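Local coordinates for 3-deoxy-manno-octulosonate cytidylyltransferase (Escherichia coli, PDB 1H7E), which catalyses the transfer of CMP from CTP to the eight-carbon sugar KDO, probably activating it for incorporation into bacterial lipopolysaccharide, at residues S1-V6 with A89-N94; Q112-D117 with A177-V182; L38-V43 with D106-L111; R79-M84 with D181-Y186. All blocks are in the same frame, centred on the assembly; numbering follows the deposited sequence.

Contact 1. Residues S1-V6 with A89-N94; sequences SKAVIV and ADIYIN
With chi1 near -60°, D90 sets its CG anti to its carbonyl carbon and beside its backbone N, and the short acid then meets the main chain of K2. D90 OD2 accepts the backbone N-H of K2 at 2.8 Å, on its anti side and 24° out of the carboxylate plane. The amino terminus, S1 N, makes a long salt bridge to the same oxygen. In V4, CG1 lies anti to the carbonyl carbon and rests 3.7 Å from A89 CB, while CG2, between backbone N and carbonyl carbon, lies 3.6 Å from Y92 CD2. The A89 methyl also lies over one face of the Y92 ring, offset toward the rim, and the ring's OH is hydrogen-bonded to V87 O. The two segments are parallel neighbours in the middle of the mixed, Rossmann-like sheet of this GT-A-clan enzyme. Here V4 takes both bonds, its N reaching I91 O and its O receiving I93 N, and V6 N continues the pattern to I93 O at 2.8 Å. Where the strands begin, K2 O accepts two donors, D90 N at 2.8 Å and I91 N at 3.1 Å. Beta-branched residues suit these extended backbones: I5 CG1 packs 4.0 Å from I93 CB, on the face where helix 104-116 covers A3, I91 and I93, and where I5 meets V40 and V43. V4, V6, Y92 and N94 share the other face, the last three touching helix 76-86. The extended chain of K2 carries NZ to a salt bridge with E45 and a hydrogen bond to E88 O.

Contact 2. Residues Q112-D117 with A177-V182; sequences QGMRDD and AYRRDV
M114 reaches from its helix toward the strand, and each atom of its side chain finds a partner there. CB stands 4.0 Å from R179 NH1. The next carbon, CG, packs 3.7 Å from A177 CB, and alanine's single methyl suits a place directly under the helix. Bends at chi2 and chi3 turn the chain after that, SD lying 3.9 Å from R179 NH1 and the terminal CE 3.7 Å from the same R179 NH1. The two side chains run antiparallel alongside one another: the thioether chain lies beside the guanidinium NH1, and only CE also reaches the aliphatic CD. This helix, 104-116, is the link of a beta-alpha-beta crossover from strand 91-94 to strand 122-129, and strand 169-179 is inserted between those two, antiparallel to both. The tip of R179 comes back to the last turn of the helix, where NH1 and NH2 each donate to M114 O at 3.0 Å. This oxygen lies at the edge of the guanidinium, 9° out of its plane, and both nitrogens approach it from the same face of the carbonyl plane. A weak bond from NH1 runs to D117 O, and L120 O accepts from NH1 as well. A cation suits this cluster of carbonyls at a helix C-terminus, whose partial negative charge would probably attract it. Along the chain, R179 occupies the N-cap position before helix 180-185.

Contact 3. Residues L38-V43 with D106-L111; sequences LQVAGV and DVETLL
The carboxylate oxygen E108 OE2 receives the backbone N-H of A41 at 3.0 Å and also forms a salt bridge with R105. The bond to A41 N is almost straight, 176° at the hydrogen, though the donor stands above the carboxylate plane, 37° out of it. Glutamate suits this place because its chain, extended beyond CG, can span from a helix surface to a loop backbone and still use its methylenes. E108 CG packs 3.7 Å from V40 CG1 as the two side chains pass flank to flank. V40 also crosses V107 at about a right angle, its CG1 lying 3.9 Å from V107 CG1 and its CG2 4.0 Å from V107 CB. An alanine in place of E108 would probably leave A41 N and R105 without this acceptor and bare one flank of V40 CG1. The loop turns here through a type II beta turn from V40 to V43, and G42 sits at its third position with a positive phi of 84°, where a side chain would jam against the carbonyl oxygen before it and would crowd L111 CD1. L111 meets the turn with CD1, 3.9 Å from both A41 O and G42 O. The same methyl lies 4.0 Å from V43 CG2. The loop leads from helix 29-38 into strand 45-50, and V40 and V43 reach on to I5 of strand 3-8, while V107 and L111 of helix 104-116 lie against I93 of strand 91-94.

Contact 4. Residues R79-M84 with D181-Y186; sequences RLVEVM and DVLQNY
The segments 79-84 and 181-185, parts of helices 76-86 and 180-185, cross at -110° with their axes 9.4 Å apart, V81 and L183 being the nearest pair by CA. L183 points toward the other helix and meets L80, V81 and M84. Its CD1 lies 4.0 Å from L80 CG, the two leucines crossing at about a right angle. V81 touches mainly with CG2, which packs 3.6 Å from L183 O and 4.0 Å from Y186 CB. Both helices lie over one face of the central sheet of the Rossmann-like fold: L80 rests on N94 and Y178, and L183 on Y92 and Y178, so apolar, branched leucines suit this buried layer. M84 starts with CG anti to its backbone N and then bends at chi2 and chi3. SD stands 3.9 Å from Q184 CG, and the unbranched, bent thioether brings CE against the backbone at L183 and Q184, 3.7 Å from L183 O. An alanine in place of M84 would probably open a gap beside L183 CB and Q184 CG. No hydrogen bond joins the two segments, but R180 donates to M84 O, and E201 holds Y186 OH.

Overall arrangement
Contact 1 lies in the central sheet, and the others pack on its two faces. Contact 1 is its buried middle, joined mainly by backbone hydrogen bonds. Contacts 2 and 3 share helix 104-116 on one face: contact 3 uses its middle and ties it to a partly exposed loop by one carboxylate bond and valine-leucine packing, whereas contact 2, buried, uses its C-terminal turn and an arginine gripping carbonyls. Contact 4, on the opposite face, is a buried helix crossing without hydrogen bonds, held by van der Waals packing, and it shares D181 and V182 with contact 2. Contact 1 touches all three others, while contacts 3 and 4 remain about 11 Å apart at their nearest atoms.

Contact 1. Residues S1-V6 with A89-N94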
loop_
_atom_site.group_PDB
_atom_site.type_symbol
_atom_site.label_atom_id
_atom_site.label_comp_id
_atom_site.label_asym_id
_atom_site.label_seq_id
_atom_site.Cartn_x
_atom_site.Cartn_y
_atom_site.Cartn_z
ATOM N N SER A 1 24.408 9.278 -18.325
ATOM C CA SER A 1 23.047 8.684 -18.179
ATOM C C SER A 1 22.200 8.896 -19.436
ATOM O O SER A 1 21.601 9.956 -19.627
ATOM C CB SER A 1 22.334 9.271 -16.953
ATOM O OG SER A 1 21.820 8.240 -16.118
ATOM N N LYS A 2 22.166 7.885 -20.299
ATOM C CA LYS A 2 21.390 7.963 -21.533
ATOM C C LYS A 2 19.966 7.494 -21.267
ATOM O O LYS A 2 19.738 6.454 -20.643
ATOM C CB LYS A 2 22.032 7.096 -22.610
ATOM C CG LYS A 2 21.370 7.184 -23.968
ATOM C CD LYS A 2 21.986 6.159 -24.912
ATOM C CE LYS A 2 21.296 6.142 -26.264
ATOM N NZ LYS A 2 21.758 5.005 -27.129
ATOM N N ALA A 3 19.009 8.271 -21.742
ATOM C CA ALA A 3 17.612 7.934 -21.561
ATOM C C ALA A 3 16.951 7.848 -22.909
ATOM O O ALA A 3 17.264 8.633 -23.803
ATOM C CB ALA A 3 16.926 9.014 -20.733
ATOM N N VAL A 4 16.048 6.887 -23.068
ATOM C CA VAL A 4 15.292 6.768 -24.308
ATOM C C VAL A 4 13.801 6.641 -23.991
ATOM O O VAL A 4 13.410 6.197 -22.908
ATOM C CB VAL A 4 15.733 5.564 -25.199
ATOM C CG1 VAL A 4 17.256 5.616 -25.456
ATOM C CG2 VAL A 4 15.320 4.255 -24.584
ATOM N N ILE A 5 12.970 7.102 -24.903
ATOM C CA ILE A 5 11.531 6.997 -24.727
ATOM C C ILE A 5 11.031 5.921 -25.665
ATOM O O ILE A 5 11.388 5.908 -26.841
ATOM C CB ILE A 5 10.803 8.312 -25.050
ATOM C CG1 ILE A 5 11.078 9.336 -23.955
ATOM C CG2 ILE A 5 9.307 8.063 -25.246
ATOM C CD1 ILE A 5 10.553 10.712 -24.277
ATOM N N VAL A 6 10.248 4.985 -25.130
ATOM C CA VAL A 6 9.675 3.911 -25.931
ATOM C C VAL A 6 8.161 4.065 -25.882
ATOM O O VAL A 6 7.572 4.206 -24.804
ATOM C CB VAL A 6 10.078 2.502 -25.411
ATOM C CG1 VAL A 6 9.398 1.427 -26.238
ATOM C CG2 VAL A 6 11.577 2.328 -25.475
ATOM N N ALA A 89 20.367 1.843 -23.233
ATOM C CA ALA A 89 20.074 3.048 -22.464
ATOM C C ALA A 89 20.206 2.721 -20.988
ATOM O O ALA A 89 20.240 1.565 -20.606
ATOM C CB ALA A 89 18.662 3.550 -22.768
ATOM N N ASP A 90 20.388 3.745 -20.172
ATOM C CA ASP A 90 20.483 3.551 -18.735
ATOM C C ASP A 90 19.065 3.683 -18.152
ATOM O O ASP A 90 18.742 3.037 -17.162
ATOM C CB ASP A 90 21.376 4.622 -18.121
ATOM C CG ASP A 90 22.790 4.598 -18.685
ATOM O OD1 ASP A 90 23.386 3.504 -18.716
ATOM O OD2 ASP A 90 23.300 5.663 -19.105
ATOM N N ILE A 91 18.240 4.524 -18.784
ATOM C CA ILE A 91 16.862 4.788 -18.341
ATOM C C ILE A 91 15.875 4.690 -19.489
ATOM O O ILE A 91 16.053 5.341 -20.516
ATOM C CB ILE A 91 16.744 6.216 -17.741
ATOM C CG1 ILE A 91 17.622 6.334 -16.486
ATOM C CG2 ILE A 91 15.274 6.553 -17.443
ATOM C CD1 ILE A 91 17.856 7.750 -16.036
ATOM N N TYR A 92 14.833 3.879 -19.320
ATOM C CA TYR A 92 13.810 3.706 -20.346
ATOM C C TYR A 92 12.505 4.285 -19.837
ATOM O O TYR A 92 12.057 3.944 -18.741
ATOM C CB TYR A 92 13.575 2.227 -20.645
ATOM C CG TYR A 92 14.786 1.509 -21.199
ATOM C CD1 TYR A 92 15.782 1.043 -20.352
ATOM C CD2 TYR A 92 14.936 1.316 -22.580
ATOM C CE1 TYR A 92 16.913 0.404 -20.864
ATOM C CE2 TYR A 92 16.061 0.679 -23.105
ATOM C CZ TYR A 92 17.041 0.228 -22.244
ATOM O OH TYR A 92 18.162 -0.406 -22.734
ATOM N N ILE A 93 11.893 5.145 -20.634
ATOM C CA ILE A 93 10.621 5.767 -20.276
ATOM C C ILE A 93 9.581 5.141 -21.180
ATOM O O ILE A 93 9.738 5.098 -22.405
ATOM C CB ILE A 93 10.663 7.289 -20.489
ATOM C CG1 ILE A 93 11.646 7.911 -19.508
ATOM C CG2 ILE A 93 9.260 7.906 -20.318
ATOM C CD1 ILE A 93 12.029 9.315 -19.868
ATOM N N ASN A 94 8.524 4.619 -20.576
ATOM C CA ASN A 94 7.466 3.978 -21.332
ATOM C C ASN A 94 6.264 4.912 -21.344
ATOM O O ASN A 94 5.689 5.183 -20.295
ATOM C CB ASN A 94 7.105 2.662 -20.651
ATOM C CG ASN A 94 6.467 1.666 -21.590
ATOM O OD1 ASN A 94 6.982 1.410 -22.685
ATOM N ND2 ASN A 94 5.365 1.055 -21.150
#

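Contact 2. Residues Q112-D117 with A177-V182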
loop_
_atom_site.group_PDB
_atom_site.type_symbol
_atom_site.label_atom_id
_atom_site.label_comp_id
_atom_site.label_asym_id
_atom_site.label_seq_id
_atom_site.Cartn_x
_atom_site.Cartn_y
_atom_site.Cartn_z
ATOM N N GLN A 112 13.969 13.825 -14.372
ATOM C CA GLN A 112 14.760 14.534 -13.371
ATOM C C GLN A 112 14.764 13.760 -12.038
ATOM O O GLN A 112 15.784 13.701 -11.340
ATOM C CB GLN A 112 14.220 15.959 -13.160
ATOM C CG GLN A 112 15.175 16.871 -12.367
ATOM C CD GLN A 112 16.616 16.797 -12.891
ATOM O OE1 GLN A 112 16.933 17.341 -13.956
ATOM N NE2 GLN A 112 17.482 16.091 -12.160
ATOM N N GLY A 113 13.619 13.174 -11.694
ATOM C CA GLY A 113 13.525 12.403 -10.471
ATOM C C GLY A 113 14.490 11.226 -10.494
ATOM O O GLY A 113 15.144 10.949 -9.482
ATOM N N MET A 114 14.575 10.539 -11.639
ATOM C CA MET A 114 15.465 9.377 -11.812
ATOM C C MET A 114 16.935 9.796 -11.731
ATOM O O MET A 114 17.759 9.101 -11.128
ATOM C CB MET A 114 15.201 8.679 -13.157
ATOM C CG MET A 114 13.851 7.996 -13.265
ATOM S SD MET A 114 13.772 6.595 -12.183
ATOM C CE MET A 114 14.545 5.354 -13.168
ATOM N N ARG A 115 17.261 10.946 -12.317
ATOM C CA ARG A 115 18.631 11.453 -12.292
ATOM C C ARG A 115 19.052 11.973 -10.925
ATOM O O ARG A 115 20.203 11.793 -10.534
ATOM C CB ARG A 115 18.858 12.494 -13.403
ATOM C CG ARG A 115 18.846 11.829 -14.775
ATOM C CD ARG A 115 19.265 12.737 -15.893
ATOM N NE ARG A 115 19.607 11.961 -17.088
ATOM C CZ ARG A 115 19.207 12.260 -18.324
ATOM N NH1 ARG A 115 18.439 13.322 -18.541
ATOM N NH2 ARG A 115 19.580 11.502 -19.350
ATOM N N ASP A 116 18.116 12.565 -10.180
ATOM C CA ASP A 116 18.418 13.084 -8.850
ATOM C C ASP A 116 18.651 12.008 -7.789
ATOM O O ASP A 116 19.244 12.287 -6.749
ATOM C CB ASP A 116 17.344 14.071 -8.386
ATOM C CG ASP A 116 17.474 15.439 -9.051
ATOM O OD1 ASP A 116 18.508 15.704 -9.714
ATOM O OD2 ASP A 116 16.542 16.256 -8.904
ATOM N N ASP A 117 18.169 10.793 -8.037
ATOM C CA ASP A 117 18.361 9.681 -7.113
ATOM C C ASP A 117 18.756 8.430 -7.919
ATOM O O ASP A 117 17.903 7.724 -8.472
ATOM C CB ASP A 117 17.092 9.432 -6.281
ATOM C CG ASP A 117 17.278 8.342 -5.231
ATOM O OD1 ASP A 117 18.370 7.737 -5.179
ATOM O OD2 ASP A 117 16.331 8.077 -4.451
ATOM N N ALA A 177 9.284 5.241 -15.760
ATOM C CA ALA A 177 10.717 5.362 -16.074
ATOM C C ALA A 177 11.342 4.168 -15.333
ATOM O O ALA A 177 11.109 3.975 -14.132
ATOM C CB ALA A 177 11.304 6.672 -15.557
ATOM N N TYR A 178 12.088 3.339 -16.054
ATOM C CA TYR A 178 12.730 2.169 -15.463
ATOM C C TYR A 178 14.219 2.225 -15.659
ATOM O O TYR A 178 14.674 2.584 -16.731
ATOM C CB TYR A 178 12.305 0.877 -16.169
ATOM C CG TYR A 178 10.839 0.562 -16.142
ATOM C CD1 TYR A 178 10.290 -0.206 -15.110
ATOM C CD2 TYR A 178 10.006 0.973 -17.173
ATOM C CE1 TYR A 178 8.954 -0.562 -15.117
ATOM C CE2 TYR A 178 8.651 0.619 -17.181
ATOM C CZ TYR A 178 8.144 -0.150 -16.150
ATOM O OH TYR A 178 6.828 -0.529 -16.159
ATOM N N ARG A 179 14.963 1.857 -14.626
ATOM C CA ARG A 179 16.414 1.744 -14.702
ATOM C C ARG A 179 16.642 0.441 -15.512
ATOM O O ARG A 179 15.824 -0.498 -15.459
ATOM C CB ARG A 179 16.993 1.554 -13.304
ATOM C CG ARG A 179 18.218 2.340 -13.031
ATOM C CD ARG A 179 17.866 3.516 -12.183
ATOM N NE ARG A 179 18.751 4.644 -12.447
ATOM C CZ ARG A 179 18.563 5.869 -11.965
ATOM N NH1 ARG A 179 17.511 6.127 -11.181
ATOM N NH2 ARG A 179 19.410 6.843 -12.299
ATOM N N ARG A 180 17.738 0.385 -16.269
ATOM C CA ARG A 180 18.053 -0.788 -17.086
ATOM C C ARG A 180 18.081 -2.111 -16.299
ATOM O O ARG A 180 17.521 -3.126 -16.746
ATOM C CB ARG A 180 19.397 -0.565 -17.811
ATOM C CG ARG A 180 19.779 -1.678 -18.773
ATOM C CD ARG A 180 21.034 -1.328 -19.590
ATOM N NE ARG A 180 21.516 -2.488 -20.338
ATOM C CZ ARG A 180 21.107 -2.851 -21.554
ATOM N NH1 ARG A 180 20.208 -2.144 -22.214
ATOM N NH2 ARG A 180 21.547 -3.988 -22.082
ATOM N N ASP A 181 18.706 -2.105 -15.128
ATOM C CA ASP A 181 18.801 -3.335 -14.337
ATOM C C ASP A 181 17.458 -3.916 -13.892
ATOM O O ASP A 181 17.354 -5.124 -13.690
ATOM C CB ASP A 181 19.759 -3.177 -13.151
ATOM C CG ASP A 181 19.375 -2.036 -12.229
ATOM O OD1 ASP A 181 20.147 -1.064 -12.125
ATOM O OD2 ASP A 181 18.309 -2.117 -11.584
ATOM N N VAL A 182 16.417 -3.083 -13.799
ATOM C CA VAL A 182 15.094 -3.584 -13.415
ATOM C C VAL A 182 14.518 -4.420 -14.545
ATOM O O VAL A 182 13.981 -5.507 -14.322
ATOM C CB VAL A 182 14.110 -2.432 -13.072
ATOM C CG1 VAL A 182 12.713 -2.992 -12.797
ATOM C CG2 VAL A 182 14.610 -1.682 -11.850
#

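Contact 3. Residues L38-V43 with D106-L111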
loop_
_atom_site.group_PDB
_atom_site.type_symbol
_atom_site.label_atom_id
_atom_site.label_comp_id
_atom_site.label_asym_id
_atom_site.label_seq_id
_atom_site.Cartn_x
_atom_site.Cartn_y
_atom_site.Cartn_z
ATOM N N LEU A 38 9.498 14.040 -28.729
ATOM C CA LEU A 38 10.705 14.689 -29.241
ATOM C C LEU A 38 11.037 15.982 -28.521
ATOM O O LEU A 38 12.191 16.401 -28.524
ATOM C CB LEU A 38 10.585 14.972 -30.739
ATOM C CG LEU A 38 10.766 13.754 -31.622
ATOM C CD1 LEU A 38 10.416 14.101 -33.054
ATOM C CD2 LEU A 38 12.187 13.277 -31.495
ATOM N N GLN A 39 10.025 16.602 -27.907
ATOM C CA GLN A 39 10.194 17.855 -27.185
ATOM C C GLN A 39 10.724 17.684 -25.767
ATOM O O GLN A 39 10.948 18.669 -25.073
ATOM C CB GLN A 39 8.871 18.615 -27.145
ATOM C CG GLN A 39 8.279 18.922 -28.520
ATOM C CD GLN A 39 6.892 19.567 -28.440
ATOM O OE1 GLN A 39 6.587 20.272 -27.479
ATOM N NE2 GLN A 39 6.048 19.320 -29.445
ATOM N N VAL A 40 10.923 16.442 -25.332
ATOM C CA VAL A 40 11.415 16.182 -23.979
ATOM C C VAL A 40 12.922 16.319 -23.934
ATOM O O VAL A 40 13.640 15.574 -24.592
ATOM C CB VAL A 40 11.016 14.762 -23.467
ATOM C CG1 VAL A 40 11.505 14.552 -22.049
ATOM C CG2 VAL A 40 9.510 14.573 -23.545
ATOM N N ALA A 41 13.399 17.276 -23.153
ATOM C CA ALA A 41 14.831 17.498 -23.023
ATOM C C ALA A 41 15.490 16.345 -22.286
ATOM O O ALA A 41 14.860 15.711 -21.441
ATOM C CB ALA A 41 15.089 18.800 -22.275
ATOM N N GLY A 42 16.756 16.079 -22.608
ATOM C CA GLY A 42 17.505 15.022 -21.942
ATOM C C GLY A 42 17.310 13.615 -22.473
ATOM O O GLY A 42 17.899 12.668 -21.955
ATOM N N VAL A 43 16.487 13.489 -23.504
ATOM C CA VAL A 43 16.207 12.204 -24.130
ATOM C C VAL A 43 17.010 12.071 -25.427
ATOM O O VAL A 43 16.951 12.938 -26.304
ATOM C CB VAL A 43 14.685 12.063 -24.394
ATOM C CG1 VAL A 43 14.372 10.797 -25.212
ATOM C CG2 VAL A 43 13.954 12.024 -23.045
ATOM N N ASP A 106 5.985 17.101 -17.998
ATOM C CA ASP A 106 5.717 16.038 -17.020
ATOM C C ASP A 106 6.713 14.895 -17.162
ATOM O O ASP A 106 7.102 14.276 -16.165
ATOM C CB ASP A 106 4.293 15.490 -17.169
ATOM C CG ASP A 106 3.229 16.498 -16.771
ATOM O OD1 ASP A 106 3.560 17.529 -16.142
ATOM O OD2 ASP A 106 2.057 16.240 -17.101
ATOM N N VAL A 107 7.089 14.580 -18.403
ATOM C CA VAL A 107 8.062 13.513 -18.629
ATOM C C VAL A 107 9.433 13.983 -18.109
ATOM O O VAL A 107 10.200 13.197 -17.539
ATOM C CB VAL A 107 8.135 13.107 -20.126
ATOM C CG1 VAL A 107 9.104 11.953 -20.307
ATOM C CG2 VAL A 107 6.755 12.728 -20.633
ATOM N N GLU A 108 9.725 15.276 -18.278
ATOM C CA GLU A 108 10.977 15.839 -17.785
ATOM C C GLU A 108 11.066 15.742 -16.262
ATOM O O GLU A 108 12.145 15.490 -15.709
ATOM C CB GLU A 108 11.132 17.290 -18.249
ATOM C CG GLU A 108 11.515 17.394 -19.717
ATOM C CD GLU A 108 11.489 18.814 -20.274
ATOM O OE1 GLU A 108 11.443 19.790 -19.493
ATOM O OE2 GLU A 108 11.501 18.942 -21.516
ATOM N N THR A 109 9.925 15.933 -15.590
ATOM C CA THR A 109 9.838 15.840 -14.124
ATOM C C THR A 109 10.206 14.421 -13.717
ATOM O O THR A 109 10.985 14.204 -12.796
ATOM C CB THR A 109 8.390 16.149 -13.624
ATOM O OG1 THR A 109 8.126 17.549 -13.760
ATOM C CG2 THR A 109 8.206 15.754 -12.158
ATOM N N LEU A 110 9.674 13.462 -14.460
ATOM C CA LEU A 110 9.921 12.055 -14.209
ATOM C C LEU A 110 11.405 11.740 -14.406
ATOM O O LEU A 110 12.048 11.171 -13.521
ATOM C CB LEU A 110 9.049 11.244 -15.161
ATOM C CG LEU A 110 8.943 9.736 -15.048
ATOM C CD1 LEU A 110 8.303 9.372 -13.727
ATOM C CD2 LEU A 110 8.091 9.241 -16.203
ATOM N N LEU A 111 11.973 12.208 -15.520
ATOM C CA LEU A 111 13.391 11.965 -15.831
ATOM C C LEU A 111 14.315 12.612 -14.808
ATOM O O LEU A 111 15.338 12.029 -14.443
ATOM C CB LEU A 111 13.744 12.489 -17.229
ATOM C CG LEU A 111 14.511 11.602 -18.213
ATOM C CD1 LEU A 111 15.083 12.493 -19.285
ATOM C CD2 LEU A 111 15.625 10.828 -17.538
#

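Contact 4. Residues R79-M84 with D181-Y186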
loop_
_atom_site.group_PDB
_atom_site.type_symbol
_atom_site.label_atom_id
_atom_site.label_comp_id
_atom_site.label_asym_id
_atom_site.label_seq_id
_atom_site.Cartn_x
_atom_site.Cartn_y
_atom_site.Cartn_z
ATOM N N ARG A 79 7.047 -6.299 -23.424
ATOM C CA ARG A 79 7.394 -5.714 -24.718
ATOM C C ARG A 79 8.595 -4.774 -24.578
ATOM O O ARG A 79 9.475 -4.748 -25.440
ATOM C CB ARG A 79 6.196 -4.984 -25.309
ATOM C CG ARG A 79 6.499 -4.177 -26.571
ATOM C CD ARG A 79 5.206 -3.656 -27.246
ATOM N NE ARG A 79 4.667 -4.607 -28.224
ATOM C CZ ARG A 79 3.830 -5.606 -27.945
ATOM N NH1 ARG A 79 3.390 -5.803 -26.708
ATOM N NH2 ARG A 79 3.509 -6.475 -28.891
ATOM N N LEU A 80 8.651 -4.030 -23.474
ATOM C CA LEU A 80 9.766 -3.114 -23.204
ATOM C C LEU A 80 11.065 -3.897 -22.916
ATOM O O LEU A 80 12.153 -3.409 -23.210
ATOM C CB LEU A 80 9.424 -2.175 -22.027
ATOM C CG LEU A 80 10.383 -1.048 -21.627
ATOM C CD1 LEU A 80 10.543 -0.061 -22.757
ATOM C CD2 LEU A 80 9.836 -0.332 -20.415
ATOM N N VAL A 81 10.954 -5.089 -22.322
ATOM C CA VAL A 81 12.127 -5.926 -22.023
ATOM C C VAL A 81 12.789 -6.373 -23.344
ATOM O O VAL A 81 14.021 -6.346 -23.486
ATOM C CB VAL A 81 11.740 -7.159 -21.134
ATOM C CG1 VAL A 81 12.869 -8.179 -21.073
ATOM C CG2 VAL A 81 11.425 -6.689 -19.710
ATOM N N GLU A 82 11.963 -6.731 -24.320
ATOM C CA GLU A 82 12.485 -7.122 -25.617
ATOM C C GLU A 82 13.200 -5.932 -26.273
ATOM O O GLU A 82 14.262 -6.107 -26.866
ATOM C CB GLU A 82 11.389 -7.626 -26.544
ATOM C CG GLU A 82 11.953 -8.085 -27.881
ATOM C CD GLU A 82 10.900 -8.419 -28.918
ATOM O OE1 GLU A 82 9.688 -8.362 -28.609
ATOM O OE2 GLU A 82 11.287 -8.747 -30.063
ATOM N N VAL A 83 12.617 -4.736 -26.181
ATOM C CA VAL A 83 13.238 -3.551 -26.765
ATOM C C VAL A 83 14.565 -3.247 -26.076
ATOM O O VAL A 83 15.543 -2.855 -26.724
ATOM C CB VAL A 83 12.311 -2.291 -26.656
ATOM C CG1 VAL A 83 13.077 -1.027 -27.080
ATOM C CG2 VAL A 83 11.076 -2.476 -27.523
ATOM N N MET A 84 14.594 -3.425 -24.758
ATOM C CA MET A 84 15.779 -3.151 -23.948
ATOM C C MET A 84 17.040 -3.900 -24.407
ATOM O O MET A 84 18.137 -3.356 -24.360
ATOM C CB MET A 84 15.480 -3.453 -22.471
ATOM C CG MET A 84 16.658 -3.304 -21.505
ATOM S SD MET A 84 17.632 -4.826 -21.324
ATOM C CE MET A 84 16.357 -6.015 -20.753
ATOM N N ASP A 181 18.706 -2.105 -15.128
ATOM C CA ASP A 181 18.801 -3.335 -14.337
ATOM C C ASP A 181 17.458 -3.916 -13.892
ATOM O O ASP A 181 17.354 -5.124 -13.690
ATOM C CB ASP A 181 19.759 -3.177 -13.151
ATOM C CG ASP A 181 19.375 -2.036 -12.229
ATOM O OD1 ASP A 181 20.147 -1.064 -12.125
ATOM O OD2 ASP A 181 18.309 -2.117 -11.584
ATOM N N VAL A 182 16.417 -3.083 -13.799
ATOM C CA VAL A 182 15.094 -3.584 -13.415
ATOM C C VAL A 182 14.518 -4.420 -14.545
ATOM O O VAL A 182 13.981 -5.507 -14.322
ATOM C CB VAL A 182 14.110 -2.432 -13.072
ATOM C CG1 VAL A 182 12.713 -2.992 -12.797
ATOM C CG2 VAL A 182 14.610 -1.682 -11.850
ATOM N N LEU A 183 14.684 -3.928 -15.771
ATOM C CA LEU A 183 14.184 -4.616 -16.945
ATOM C C LEU A 183 14.960 -5.907 -17.233
ATOM O O LEU A 183 14.365 -6.881 -17.697
ATOM C CB LEU A 183 14.198 -3.676 -18.149
ATOM C CG LEU A 183 13.246 -2.470 -18.028
ATOM C CD1 LEU A 183 13.472 -1.539 -19.185
ATOM C CD2 LEU A 183 11.784 -2.926 -17.999
ATOM N N GLN A 184 16.253 -5.928 -16.911
ATOM C CA GLN A 184 17.087 -7.130 -17.122
ATOM C C GLN A 184 16.681 -8.280 -16.208
ATOM O O GLN A 184 16.829 -9.455 -16.561
ATOM C CB GLN A 184 18.562 -6.832 -16.872
ATOM C CG GLN A 184 19.171 -5.927 -17.919
ATOM C CD GLN A 184 20.623 -5.609 -17.657
ATOM O OE1 GLN A 184 20.972 -5.046 -16.621
ATOM N NE2 GLN A 184 21.475 -5.935 -18.615
ATOM N N ASN A 185 16.190 -7.933 -15.022
ATOM C CA ASN A 185 15.761 -8.921 -14.037
ATOM C C ASN A 185 14.246 -9.128 -13.990
ATOM O O ASN A 185 13.765 -9.974 -13.241
ATOM C CB ASN A 185 16.241 -8.504 -12.639
ATOM C CG ASN A 185 17.747 -8.439 -12.535
ATOM O OD1 ASN A 185 18.453 -9.327 -13.021
ATOM N ND2 ASN A 185 18.253 -7.380 -11.906
ATOM N N TYR A 186 13.513 -8.433 -14.851
ATOM C CA TYR A 186 12.063 -8.492 -14.839
ATOM C C TYR A 186 11.391 -9.805 -15.121
ATOM O O TYR A 186 10.438 -10.154 -14.428
ATOM C CB TYR A 186 11.451 -7.431 -15.760
ATOM C CG TYR A 186 9.946 -7.300 -15.601
ATOM C CD1 TYR A 186 9.385 -6.562 -14.539
ATOM C CD2 TYR A 186 9.080 -7.923 -16.498
ATOM C CE1 TYR A 186 7.988 -6.455 -14.388
ATOM C CE2 TYR A 186 7.688 -7.821 -16.355
ATOM C CZ TYR A 186 7.154 -7.089 -15.303
ATOM O OH TYR A 186 5.791 -6.993 -15.212
#